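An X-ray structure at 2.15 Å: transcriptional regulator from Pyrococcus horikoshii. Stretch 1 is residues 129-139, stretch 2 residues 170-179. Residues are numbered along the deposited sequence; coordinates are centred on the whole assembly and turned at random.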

# COMPACT_ATOMS: atom_id res chain seq x y z
N GLY A 129 -12.26 5.24 0.53
CA GLY A 129 -11.70 4.93 1.84
C GLY A 129 -12.55 5.54 2.92
O GLY A 129 -12.96 4.86 3.86
N LEU A 130 -12.84 6.84 2.79
CA LEU A 130 -13.66 7.53 3.77
C LEU A 130 -15.05 6.92 3.90
O LEU A 130 -15.59 6.79 5.01
CB LEU A 130 -13.77 9.02 3.39
CG LEU A 130 -12.46 9.79 3.49
CD1 LEU A 130 -12.65 11.21 2.93
CD2 LEU A 130 -12.01 9.84 4.96
N THR A 131 -15.63 6.52 2.77
CA THR A 131 -16.95 5.90 2.79
C THR A 131 -16.91 4.61 3.61
O THR A 131 -17.91 4.22 4.22
CB THR A 131 -17.45 5.60 1.34
OG1 THR A 131 -17.53 6.82 0.60
CG2 THR A 131 -18.86 4.95 1.37
N ALA A 132 -15.76 3.95 3.65
CA ALA A 132 -15.68 2.72 4.44
C ALA A 132 -15.66 3.04 5.93
O ALA A 132 -15.89 2.17 6.75
CB ALA A 132 -14.45 1.93 4.07
N LEU A 133 -15.41 4.31 6.26
CA LEU A 133 -15.37 4.73 7.66
C LEU A 133 -16.62 5.49 8.11
O LEU A 133 -16.82 5.73 9.30
CB LEU A 133 -14.16 5.63 7.90
CG LEU A 133 -12.79 5.12 7.44
CD1 LEU A 133 -11.71 6.14 7.86
CD2 LEU A 133 -12.51 3.75 8.04
N LEU A 134 -17.45 5.88 7.16
CA LEU A 134 -18.65 6.66 7.47
C LEU A 134 -19.66 5.89 8.33
O LEU A 134 -20.21 6.43 9.29
CB LEU A 134 -19.29 7.15 6.16
CG LEU A 134 -20.34 8.25 6.29
CD1 LEU A 134 -19.76 9.47 7.03
CD2 LEU A 134 -20.80 8.63 4.91
N PRO A 135 -19.93 4.61 8.00
CA PRO A 135 -20.89 3.92 8.86
C PRO A 135 -20.42 4.03 10.31
O PRO A 135 -21.21 4.26 11.22
CB PRO A 135 -20.87 2.49 8.34
CG PRO A 135 -20.58 2.70 6.84
CD PRO A 135 -19.51 3.77 6.86
N CYS A 136 -19.11 3.89 10.52
CA CYS A 136 -18.55 4.01 11.87
C CYS A 136 -18.90 5.34 12.52
O CYS A 136 -19.68 5.39 13.48
CB CYS A 136 -17.03 3.87 11.85
SG CYS A 136 -16.23 4.55 13.34
N PHE A 137 -18.33 6.42 12.00
CA PHE A 137 -18.57 7.75 12.55
C PHE A 137 -20.05 8.16 12.58
O PHE A 137 -20.56 8.61 13.61
CB PHE A 137 -17.79 8.81 11.75
CG PHE A 137 -16.30 8.78 11.95
CD1 PHE A 137 -15.50 7.89 11.25
CD2 PHE A 137 -15.69 9.68 12.83
CE1 PHE A 137 -14.10 7.90 11.41
CE2 PHE A 137 -14.30 9.69 13.00
CZ PHE A 137 -13.50 8.80 12.29
N TRP A 138 -20.75 7.96 11.47
CA TRP A 138 -22.15 8.36 11.35
C TRP A 138 -23.16 7.58 12.20
O TRP A 138 -23.97 8.19 12.89
CB TRP A 138 -22.55 8.33 9.87
CG TRP A 138 -23.83 9.05 9.52
CD1 TRP A 138 -24.64 9.76 10.37
CD2 TRP A 138 -24.44 9.11 8.23
NE1 TRP A 138 -25.73 10.26 9.68
CE2 TRP A 138 -25.63 9.87 8.37
CE3 TRP A 138 -24.11 8.58 6.97
CZ2 TRP A 138 -26.48 10.13 7.29
CZ3 TRP A 138 -24.96 8.84 5.89
CH2 TRP A 138 -26.14 9.61 6.06
N SER A 139 -23.10 6.25 12.16
CA SER A 139 -24.03 5.45 12.94
C SER A 139 -23.94 5.72 14.45
O SER A 139 -24.95 5.67 15.13
CB SER A 139 -23.82 3.96 12.69
OG SER A 139 -22.63 3.50 13.30
N GLU A 170 -19.28 19.07 18.47
CA GLU A 170 -18.00 18.78 17.88
C GLU A 170 -18.05 17.44 17.14
O GLU A 170 -17.57 17.32 16.01
CB GLU A 170 -16.91 18.72 18.96
CG GLU A 170 -16.72 20.01 19.76
CD GLU A 170 -17.86 20.28 20.74
OE1 GLU A 170 -18.05 19.48 21.69
OE2 GLU A 170 -18.57 21.29 20.55
N TYR A 171 -18.63 16.43 17.78
CA TYR A 171 -18.70 15.12 17.16
C TYR A 171 -19.62 15.19 15.95
O TYR A 171 -19.32 14.62 14.90
CB TYR A 171 -19.22 14.07 18.14
CG TYR A 171 -19.10 12.68 17.55
CD1 TYR A 171 -17.86 12.04 17.48
CD2 TYR A 171 -20.20 12.08 16.93
CE1 TYR A 171 -17.71 10.83 16.79
CE2 TYR A 171 -20.06 10.88 16.23
CZ TYR A 171 -18.82 10.26 16.16
OH TYR A 171 -18.68 9.11 15.44
N LEU A 172 -20.73 15.90 16.12
CA LEU A 172 -21.70 16.06 15.05
C LEU A 172 -21.11 16.84 13.89
O LEU A 172 -21.42 16.56 12.72
CB LEU A 172 -22.94 16.80 15.57
CG LEU A 172 -23.83 16.01 16.52
CD1 LEU A 172 -25.00 16.89 16.97
CD2 LEU A 172 -24.35 14.77 15.81
N ASN A 173 -20.27 17.82 14.19
CA ASN A 173 -19.68 18.63 13.13
C ASN A 173 -18.63 17.83 12.38
O ASN A 173 -18.46 18.03 11.18
CB ASN A 173 -19.09 19.92 13.71
CG ASN A 173 -20.16 20.97 13.99
OD1 ASN A 173 -19.89 22.01 14.59
ND2 ASN A 173 -21.39 20.70 13.55
N LEU A 174 -17.95 16.93 13.08
CA LEU A 174 -16.93 16.08 12.46
C LEU A 174 -17.59 15.15 11.45
O LEU A 174 -17.13 15.02 10.30
CB LEU A 174 -16.20 15.25 13.53
CG LEU A 174 -15.35 14.09 12.99
CD1 LEU A 174 -14.28 14.65 12.05
CD2 LEU A 174 -14.72 13.31 14.13
N VAL A 175 -18.65 14.48 11.86
CA VAL A 175 -19.36 13.59 10.93
C VAL A 175 -19.87 14.43 9.76
O VAL A 175 -19.79 14.01 8.59
CB VAL A 175 -20.56 12.91 11.62
CG1 VAL A 175 -21.21 11.92 10.66
CG2 VAL A 175 -20.09 12.20 12.89
N GLY A 176 -20.37 15.62 10.06
CA GLY A 176 -20.87 16.50 9.02
C GLY A 176 -19.79 16.75 7.99
O GLY A 176 -20.03 16.61 6.79
N ARG A 177 -18.59 17.10 8.46
CA ARG A 177 -17.46 17.33 7.57
C ARG A 177 -17.09 16.09 6.74
O ARG A 177 -16.73 16.21 5.57
CB ARG A 177 -16.23 17.77 8.36
CG ARG A 177 -16.08 19.29 8.46
CD ARG A 177 -15.93 19.72 9.91
NE ARG A 177 -14.82 19.02 10.55
CZ ARG A 177 -14.71 18.85 11.87
NH1 ARG A 177 -15.65 19.34 12.67
NH2 ARG A 177 -13.68 18.19 12.37
N LEU A 178 -17.14 14.91 7.35
CA LEU A 178 -16.80 13.71 6.60
C LEU A 178 -17.80 13.53 5.47
O LEU A 178 -17.43 13.17 4.35
CB LEU A 178 -16.78 12.48 7.51
CG LEU A 178 -15.61 12.44 8.51
CD1 LEU A 178 -15.67 11.19 9.36
CD2 LEU A 178 -14.28 12.49 7.77
N ARG A 179 -19.07 13.80 5.74
CA ARG A 179 -20.11 13.68 4.72
C ARG A 179 -19.96 14.73 3.63
O ARG A 179 -20.25 14.46 2.46
CB ARG A 179 -21.51 13.74 5.35
CG ARG A 179 -21.86 12.48 6.14
CD ARG A 179 -23.36 12.22 6.25
NE ARG A 179 -23.95 12.81 7.46
CZ ARG A 179 -24.09 14.11 7.64
NH1 ARG A 179 -23.68 14.93 6.68
NH2 ARG A 179 -24.59 14.59 8.77

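Two helices of one chain pack here in nearly antiparallel fashion, their N-to-C directions 155° apart and their axes 9.5 Å apart at closest approach. The principal bump is Phe137, whose side chain drops as a knob into a hole formed by Tyr171, Leu174, Val175 and Leu178. These four lie at the spacing of successive helical turns, so their side chains frame a hollow that a flat, broad phenyl ring can fill. Leu178 covers one face of that ring: its CD1 lies 3.7 Å from the ring centroid of Phe137 and only 17° off the normal, a CH-π contact. Leu174 adds to the wall, with its CD2 3.8 Å from CE2 of Phe137.

Tyr171 serves the hole in a second way. Its long side chain starts out sideways, but its end comes nearer, and OH donates a hydrogen bond of 2.7 Å to O of Phe137. The polar tip of an otherwise apolar wall is thereby satisfied by backbone.

Beside this knob the helices come close, the CA atoms of Trp138 and Val175 being 5.9 Å apart. A compact, branched valine suits so narrow a gap: its CG2 lies 3.7 Å from O of Phe137, while its CG1 lies 3.7 Å from CA of Trp138.

The indole of Trp138 offers a flat shelf to Arg179. CD of Arg179 sits 3.6 Å from the centroid of the six-membered ring of Trp138, 3° off the normal, and the guanidinium carbon CZ lies 4.8 Å from the centroid of the five-membered ring in a cation-π interaction. Arginine suits this place because its aliphatic stem and its charge can both use an aromatic face. The stem also meets Leu134, whose CD1 is 3.8 Å from CG of Arg179. Farther along, Leu130 touches Leu178 more loosely, CD2 to CD2 at 4.5 Å.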